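Neuraminidase (Influenza A virus, PDB 4GDI) is a neuraminidase-like surface glycoprotein of a bat influenza A virus whose putative active site has diverged, so that sialic acid removal is only inferred. Local coordinates at residues L114-M126 / T136-P148. Sequence-based numbering, arbitrary orientation.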
ATOM      1  N   LEU A 114      19.396  -5.584 -15.016  1.00 21.08           N
ATOM      2  CA  LEU A 114      20.283  -6.689 -15.343  1.00 20.72           C
ATOM      3  C   LEU A 114      20.624  -7.484 -14.086  1.00 18.82           C
ATOM      4  O   LEU A 114      20.875  -6.913 -13.012  1.00 18.67           O
ATOM      5  CB  LEU A 114      21.582  -6.177 -15.976  1.00 23.67           C
ATOM      6  CG  LEU A 114      21.513  -5.363 -17.280  1.00 25.98           C
ATOM      7  CD1 LEU A 114      21.374  -3.860 -16.999  1.00 28.34           C
ATOM      8  CD2 LEU A 114      22.759  -5.644 -18.098  1.00 22.21           C
ATOM      9  N   VAL A 115      20.634  -8.800 -14.217  1.00 19.39           N
ATOM     10  CA  VAL A 115      21.065  -9.674 -13.122  1.00 21.55           C
ATOM     11  C   VAL A 115      22.006 -10.748 -13.638  1.00 24.75           C
ATOM     12  O   VAL A 115      21.903 -11.186 -14.795  1.00 25.53           O
ATOM     13  CB  VAL A 115      19.887 -10.385 -12.424  1.00 28.35           C
ATOM     14  CG1 VAL A 115      19.053  -9.407 -11.597  1.00 21.32           C
ATOM     15  CG2 VAL A 115      19.029 -11.103 -13.441  1.00 23.22           C
ATOM     16  N   ALA A 116      22.896 -11.205 -12.761  1.00 23.75           N
ATOM     17  CA  ALA A 116      23.791 -12.298 -13.101  1.00 30.29           C
ATOM     18  C   ALA A 116      23.446 -13.505 -12.246  1.00 27.24           C
ATOM     19  O   ALA A 116      23.167 -13.362 -11.055  1.00 29.97           O
ATOM     20  CB  ALA A 116      25.231 -11.883 -12.899  1.00 26.67           C
ATOM     21  N   ASN A 117      23.412 -14.684 -12.872  1.00 29.25           N
ATOM     22  CA  ASN A 117      23.143 -15.937 -12.163  1.00 29.95           C
ATOM     23  C   ASN A 117      24.084 -17.044 -12.637  1.00 32.37           C
ATOM     24  O   ASN A 117      24.682 -16.952 -13.712  1.00 35.98           O
ATOM     25  CB  ASN A 117      21.701 -16.401 -12.383  1.00 28.26           C
ATOM     26  CG  ASN A 117      20.687 -15.565 -11.619  1.00 22.85           C
ATOM     27  OD1 ASN A 117      20.449 -15.776 -10.428  1.00 32.40           O
ATOM     28  ND2 ASN A 117      20.083 -14.617 -12.310  1.00 24.70           N
ATOM     29  N   GLY A 118      24.197 -18.097 -11.832  1.00 35.29           N
ATOM     30  CA  GLY A 118      25.017 -19.244 -12.183  1.00 33.64           C
ATOM     31  C   GLY A 118      26.442 -19.062 -11.705  1.00 35.69           C
ATOM     32  O   GLY A 118      26.841 -17.975 -11.293  1.00 40.37           O
ATOM     33  N   ARG A 119      27.217 -20.135 -11.751  1.00 42.61           N
ATOM     34  CA  ARG A 119      28.556 -20.111 -11.189  1.00 47.94           C
ATOM     35  C   ARG A 119      29.585 -20.331 -12.285  1.00 44.58           C
ATOM     36  O   ARG A 119      29.376 -21.132 -13.200  1.00 38.44           O
ATOM     37  CB  ARG A 119      28.694 -21.175 -10.092  1.00 58.79           C
ATOM     38  CG  ARG A 119      27.616 -21.095  -9.004  1.00 73.76           C
ATOM     39  CD  ARG A 119      27.643 -22.332  -8.101  1.00 94.62           C
ATOM     40  NE  ARG A 119      26.308 -22.743  -7.655  1.00103.48           N
ATOM     41  CZ  ARG A 119      25.745 -22.398  -6.497  1.00100.17           C
ATOM     42  NH1 ARG A 119      26.385 -21.620  -5.630  1.00 91.99           N
ATOM     43  NH2 ARG A 119      24.527 -22.835  -6.199  1.00100.19           N
ATOM     44  N   ASP A 120      30.690 -19.596 -12.190  1.00 38.82           N
ATOM     45  CA  ASP A 120      31.828 -19.803 -13.068  1.00 36.37           C
ATOM     46  C   ASP A 120      31.388 -19.865 -14.523  1.00 43.04           C
ATOM     47  O   ASP A 120      30.824 -18.911 -15.048  1.00 40.02           O
ATOM     48  CB  ASP A 120      32.552 -21.097 -12.670  1.00 53.47           C
ATOM     49  CG  ASP A 120      32.615 -21.294 -11.164  1.00 72.72           C
ATOM     50  OD1 ASP A 120      32.961 -20.329 -10.447  1.00 82.79           O
ATOM     51  OD2 ASP A 120      32.299 -22.414 -10.698  1.00 66.83           O
ATOM     52  N   ARG A 121      31.636 -20.998 -15.168  1.00 35.05           N
ATOM     53  CA  ARG A 121      31.397 -21.161 -16.590  1.00 42.05           C
ATOM     54  C   ARG A 121      29.913 -21.135 -16.922  1.00 34.40           C
ATOM     55  O   ARG A 121      29.537 -20.928 -18.077  1.00 30.04           O
ATOM     56  CB  ARG A 121      32.000 -22.496 -17.038  1.00 61.29           C
ATOM     57  CG  ARG A 121      32.512 -22.542 -18.463  1.00 76.71           C
ATOM     58  CD  ARG A 121      33.733 -23.455 -18.558  1.00 82.13           C
ATOM     59  NE  ARG A 121      34.948 -22.784 -18.096  1.00 86.64           N
ATOM     60  CZ  ARG A 121      35.775 -22.094 -18.881  1.00 93.52           C
ATOM     61  NH1 ARG A 121      35.535 -21.978 -20.184  1.00 88.22           N
ATOM     62  NH2 ARG A 121      36.854 -21.516 -18.363  1.00 92.81           N
ATOM     63  N   ASN A 122      29.071 -21.360 -15.914  1.00 30.48           N
ATOM     64  CA  ASN A 122      27.626 -21.389 -16.128  1.00 37.90           C
ATOM     65  C   ASN A 122      26.977 -20.010 -15.984  1.00 41.56           C
ATOM     66  O   ASN A 122      25.789 -19.838 -16.262  1.00 40.25           O
ATOM     67  CB  ASN A 122      26.958 -22.360 -15.150  1.00 36.18           C
ATOM     68  CG  ASN A 122      27.225 -23.825 -15.491  1.00 51.38           C
ATOM     69  OD1 ASN A 122      27.744 -24.148 -16.560  1.00 44.53           O
ATOM     70  ND2 ASN A 122      26.851 -24.717 -14.581  1.00 58.33           N
ATOM     71  N   SER A 123      27.751 -19.027 -15.545  1.00 38.81           N
ATOM     72  CA  SER A 123      27.195 -17.707 -15.294  1.00 28.96           C
ATOM     73  C   SER A 123      26.609 -17.066 -16.568  1.00 32.89           C
ATOM     74  O   SER A 123      27.195 -17.125 -17.654  1.00 31.91           O
ATOM     75  CB  SER A 123      28.257 -16.793 -14.665  1.00 35.44           C
ATOM     76  OG  SER A 123      27.779 -15.458 -14.545  1.00 35.54           O
ATOM     77  N   PHE A 124      25.446 -16.446 -16.426  1.00 28.06           N
ATOM     78  CA  PHE A 124      24.847 -15.722 -17.531  1.00 24.26           C
ATOM     79  C   PHE A 124      24.139 -14.473 -17.014  1.00 24.10           C
ATOM     80  O   PHE A 124      23.764 -14.386 -15.849  1.00 29.34           O
ATOM     81  CB  PHE A 124      23.859 -16.616 -18.299  1.00 27.88           C
ATOM     82  CG  PHE A 124      22.626 -16.955 -17.516  1.00 29.23           C
ATOM     83  CD1 PHE A 124      22.659 -17.925 -16.535  1.00 34.87           C
ATOM     84  CD2 PHE A 124      21.428 -16.296 -17.761  1.00 26.81           C
ATOM     85  CE1 PHE A 124      21.528 -18.225 -15.804  1.00 31.20           C
ATOM     86  CE2 PHE A 124      20.303 -16.589 -17.030  1.00 35.23           C
ATOM     87  CZ  PHE A 124      20.350 -17.558 -16.054  1.00 34.13           C
ATOM     88  N   ILE A 125      23.967 -13.500 -17.897  1.00 27.78           N
ATOM     89  CA  ILE A 125      23.234 -12.302 -17.562  1.00 30.36           C
ATOM     90  C   ILE A 125      21.924 -12.289 -18.338  1.00 32.87           C
ATOM     91  O   ILE A 125      21.880 -12.720 -19.502  1.00 26.19           O
ATOM     92  CB  ILE A 125      24.096 -11.036 -17.843  1.00 30.92           C
ATOM     93  CG1 ILE A 125      25.093 -10.848 -16.696  1.00 28.15           C
ATOM     94  CG2 ILE A 125      23.215  -9.790 -18.005  1.00 33.77           C
ATOM     95  CD1 ILE A 125      26.190  -9.805 -16.963  1.00 33.15           C
ATOM     96  N   MET A 126      20.849 -11.855 -17.680  1.00 25.23           N
ATOM     97  CA  MET A 126      19.618 -11.555 -18.396  1.00 30.68           C
ATOM     98  C   MET A 126      19.184 -10.120 -18.123  1.00 25.17           C
ATOM     99  O   MET A 126      19.473  -9.538 -17.064  1.00 22.19           O
ATOM    100  CB  MET A 126      18.493 -12.556 -18.087  1.00 39.49           C
ATOM    101  CG  MET A 126      18.124 -12.716 -16.645  1.00 43.48           C
ATOM    102  SD  MET A 126      16.825 -13.974 -16.370  1.00 42.35           S
ATOM    103  CE  MET A 126      17.145 -14.266 -14.637  1.00 41.41           C
ATOM    104  N   THR A 136      19.827 -11.908 -23.218  1.00 30.08           N
ATOM    105  CA  THR A 136      20.693 -12.691 -22.359  1.00 32.17           C
ATOM    106  C   THR A 136      22.038 -12.865 -23.035  1.00 36.20           C
ATOM    107  O   THR A 136      22.130 -12.820 -24.271  1.00 26.72           O
ATOM    108  CB  THR A 136      20.145 -14.103 -22.153  1.00 41.82           C
ATOM    109  OG1 THR A 136      20.094 -14.770 -23.420  1.00 46.92           O
ATOM    110  CG2 THR A 136      18.761 -14.062 -21.543  1.00 41.43           C
ATOM    111  N   PHE A 137      23.075 -13.070 -22.228  1.00 29.47           N
ATOM    112  CA  PHE A 137      24.359 -13.528 -22.737  1.00 39.34           C
ATOM    113  C   PHE A 137      25.148 -14.249 -21.634  1.00 38.23           C
ATOM    114  O   PHE A 137      24.904 -14.051 -20.446  1.00 43.10           O
ATOM    115  CB  PHE A 137      25.158 -12.377 -23.365  1.00 37.75           C
ATOM    116  CG  PHE A 137      25.370 -11.203 -22.450  1.00 30.45           C
ATOM    117  CD1 PHE A 137      26.473 -11.145 -21.627  1.00 28.06           C
ATOM    118  CD2 PHE A 137      24.478 -10.144 -22.443  1.00 27.58           C
ATOM    119  CE1 PHE A 137      26.685 -10.051 -20.785  1.00 30.28           C
ATOM    120  CE2 PHE A 137      24.673  -9.043 -21.599  1.00 26.56           C
ATOM    121  CZ  PHE A 137      25.783  -9.003 -20.772  1.00 35.72           C
ATOM    122  N   SER A 138      26.078 -15.102 -22.043  1.00 35.69           N
ATOM    123  CA  SER A 138      26.794 -15.979 -21.118  1.00 35.56           C
ATOM    124  C   SER A 138      28.259 -15.601 -20.977  1.00 32.66           C
ATOM    125  O   SER A 138      28.825 -14.947 -21.845  1.00 37.18           O
ATOM    126  CB  SER A 138      26.712 -17.424 -21.615  1.00 35.05           C
ATOM    127  OG  SER A 138      25.372 -17.871 -21.678  1.00 46.61           O
ATOM    128  N   ALA A 139      28.867 -16.041 -19.884  1.00 30.66           N
ATOM    129  CA  ALA A 139      30.295 -15.873 -19.679  1.00 33.57           C
ATOM    130  C   ALA A 139      31.062 -16.309 -20.911  1.00 39.60           C
ATOM    131  O   ALA A 139      30.667 -17.254 -21.595  1.00 37.67           O
ATOM    132  CB  ALA A 139      30.745 -16.693 -18.490  1.00 35.85           C
ATOM    133  N   SER A 140      32.168 -15.636 -21.193  1.00 37.75           N
ATOM    134  CA  SER A 140      33.017 -16.045 -22.309  1.00 49.66           C
ATOM    135  C   SER A 140      34.492 -16.118 -21.924  1.00 49.17           C
ATOM    136  O   SER A 140      35.315 -16.570 -22.711  1.00 45.90           O
ATOM    137  CB  SER A 140      32.832 -15.094 -23.494  1.00 45.00           C
ATOM    138  OG  SER A 140      33.335 -13.804 -23.197  1.00 48.63           O
ATOM    139  N   ARG A 141      34.822 -15.674 -20.717  1.00 37.60           N
ATOM    140  CA  ARG A 141      36.199 -15.698 -20.253  1.00 36.81           C
ATOM    141  C   ARG A 141      36.306 -16.486 -18.954  1.00 40.61           C
ATOM    142  O   ARG A 141      37.203 -16.259 -18.142  1.00 35.21           O
ATOM    143  CB  ARG A 141      36.716 -14.274 -20.071  1.00 40.10           C
ATOM    144  CG  ARG A 141      36.758 -13.470 -21.364  1.00 50.08           C
ATOM    145  CD  ARG A 141      37.862 -13.967 -22.290  1.00 54.66           C
ATOM    146  NE  ARG A 141      38.214 -12.981 -23.309  1.00 75.04           N
ATOM    147  CZ  ARG A 141      37.611 -12.858 -24.491  1.00 82.40           C
ATOM    148  NH1 ARG A 141      36.602 -13.655 -24.832  1.00 74.88           N
ATOM    149  NH2 ARG A 141      38.019 -11.925 -25.343  1.00 82.68           N
ATOM    150  N   GLY A 142      35.379 -17.416 -18.754  1.00 39.58           N
ATOM    151  CA  GLY A 142      35.450 -18.316 -17.617  1.00 37.63           C
ATOM    152  C   GLY A 142      34.469 -18.014 -16.503  1.00 41.51           C
ATOM    153  O   GLY A 142      34.194 -18.880 -15.666  1.00 36.59           O
ATOM    154  N   GLY A 143      33.939 -16.794 -16.477  1.00 33.74           N
ATOM    155  CA  GLY A 143      32.970 -16.428 -15.463  1.00 25.09           C
ATOM    156  C   GLY A 143      33.589 -16.251 -14.098  1.00 28.87           C
ATOM    157  O   GLY A 143      34.792 -16.410 -13.936  1.00 40.77           O
ATOM    158  N   PRO A 144      32.769 -15.869 -13.114  1.00 26.70           N
ATOM    159  CA  PRO A 144      31.365 -15.523 -13.354  1.00 28.99           C
ATOM    160  C   PRO A 144      31.236 -14.148 -13.995  1.00 29.35           C
ATOM    161  O   PRO A 144      32.125 -13.308 -13.838  1.00 31.15           O
ATOM    162  CB  PRO A 144      30.779 -15.493 -11.944  1.00 30.37           C
ATOM    163  CG  PRO A 144      31.923 -15.067 -11.080  1.00 24.69           C
ATOM    164  CD  PRO A 144      33.156 -15.676 -11.705  1.00 28.21           C
ATOM    165  N   LEU A 145      30.172 -13.920 -14.746  1.00 27.39           N
ATOM    166  CA  LEU A 145      29.821 -12.558 -15.115  1.00 25.06           C
ATOM    167  C   LEU A 145      29.447 -11.781 -13.859  1.00 26.39           C
ATOM    168  O   LEU A 145      28.816 -12.323 -12.949  1.00 23.45           O
ATOM    169  CB  LEU A 145      28.682 -12.540 -16.122  1.00 25.70           C
ATOM    170  CG  LEU A 145      29.063 -13.124 -17.475  1.00 32.36           C
ATOM    171  CD1 LEU A 145      27.836 -13.199 -18.355  1.00 31.26           C
ATOM    172  CD2 LEU A 145      30.165 -12.308 -18.142  1.00 33.29           C
ATOM    173  N   ARG A 146      29.870 -10.521 -13.822  1.00 21.69           N
ATOM    174  CA  ARG A 146      29.702  -9.674 -12.651  1.00 25.91           C
ATOM    175  C   ARG A 146      29.132  -8.317 -13.039  1.00 24.06           C
ATOM    176  O   ARG A 146      29.703  -7.602 -13.858  1.00 25.07           O
ATOM    177  CB  ARG A 146      31.048  -9.492 -11.935  1.00 27.23           C
ATOM    178  CG  ARG A 146      31.692 -10.823 -11.546  1.00 26.15           C
ATOM    179  CD  ARG A 146      32.973 -10.638 -10.775  1.00 26.96           C
ATOM    180  NE  ARG A 146      34.093 -10.053 -11.510  1.00 27.97           N
ATOM    181  CZ  ARG A 146      34.841 -10.689 -12.411  1.00 26.93           C
ATOM    182  NH1 ARG A 146      34.540 -11.922 -12.805  1.00 29.96           N
ATOM    183  NH2 ARG A 146      35.883 -10.072 -12.952  1.00 23.50           N
ATOM    184  N   LEU A 147      27.977  -7.999 -12.464  1.00 20.86           N
ATOM    185  CA  LEU A 147      27.384  -6.669 -12.567  1.00 20.72           C
ATOM    186  C   LEU A 147      27.823  -5.785 -11.394  1.00 25.81           C
ATOM    187  O   LEU A 147      28.119  -6.289 -10.313  1.00 24.96           O
ATOM    188  CB  LEU A 147      25.868  -6.803 -12.640  1.00 19.51           C
ATOM    189  CG  LEU A 147      25.430  -7.393 -13.986  1.00 21.77           C
ATOM    190  CD1 LEU A 147      24.014  -8.014 -13.974  1.00 23.01           C
ATOM    191  CD2 LEU A 147      25.505  -6.302 -15.041  1.00 23.87           C
ATOM    192  N   PRO A 148      27.862  -4.458 -11.598  1.00 23.80           N
ATOM    193  CA  PRO A 148      28.561  -3.625 -10.605  1.00 25.38           C
ATOM    194  C   PRO A 148      27.804  -3.260  -9.321  1.00 22.97           C
ATOM    195  O   PRO A 148      28.397  -2.627  -8.444  1.00 25.15           O
ATOM    196  CB  PRO A 148      28.876  -2.356 -11.387  1.00 22.41           C
ATOM    197  CG  PRO A 148      27.799  -2.273 -12.423  1.00 24.83           C
ATOM    198  CD  PRO A 148      27.459  -3.687 -12.789  1.00 23.24           C
TER
HETATM  199  O   HOH W   1      36.153 -20.884 -15.312  1.00 48.87           O
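Ile125 lies over one face of the Phe137 ring, its CB 4.2 Å from the ring centroid and 19° off the normal, a CH-pi contact displaced toward the rim; CG2 and CD1 reach the CZ end of the same ring. Phe137 also stacks with Tyr177 of the next sheet. With CG set between backbone N and carbonyl carbon (chi1 55°), the ring runs alongside Ile125. The Phe124 ring, on the other face of the sheet, takes Asn122 O in plane at its edge and packs on Ile369 of a neighbouring subunit. At the far end, the poorly ordered Arg121 guanidinium lays one face over Gly142 CA, 3.6 Å from NH2, and a water joins NH2 to Gly142 O, both less certain.

These residues belong to one four-stranded antiparallel blade of the neuraminidase beta-propeller. Strand 132-138, at one edge of the blade, pairs with 124-129: Ile125 N gives Phe137 O a nearly straight bond of 2.8 Å, and Phe137 N returns one to Ile125 O. Ala139 N to Ser123 O adds a backbone bond just beyond the paired strands.

Past the cis peptide before Pro144, the chain folds back across the blade toward strand 111-117. Ser123 OG, turned anti to its own N (chi1 174°), accepts the N-H of Leu145 in a bent bond (N to OG 2.9 Å). Leu145 CB and Leu147 CG both press on Ile125 CD1, while Leu147 CD1 sits 3.6 Å from Leu114 CB.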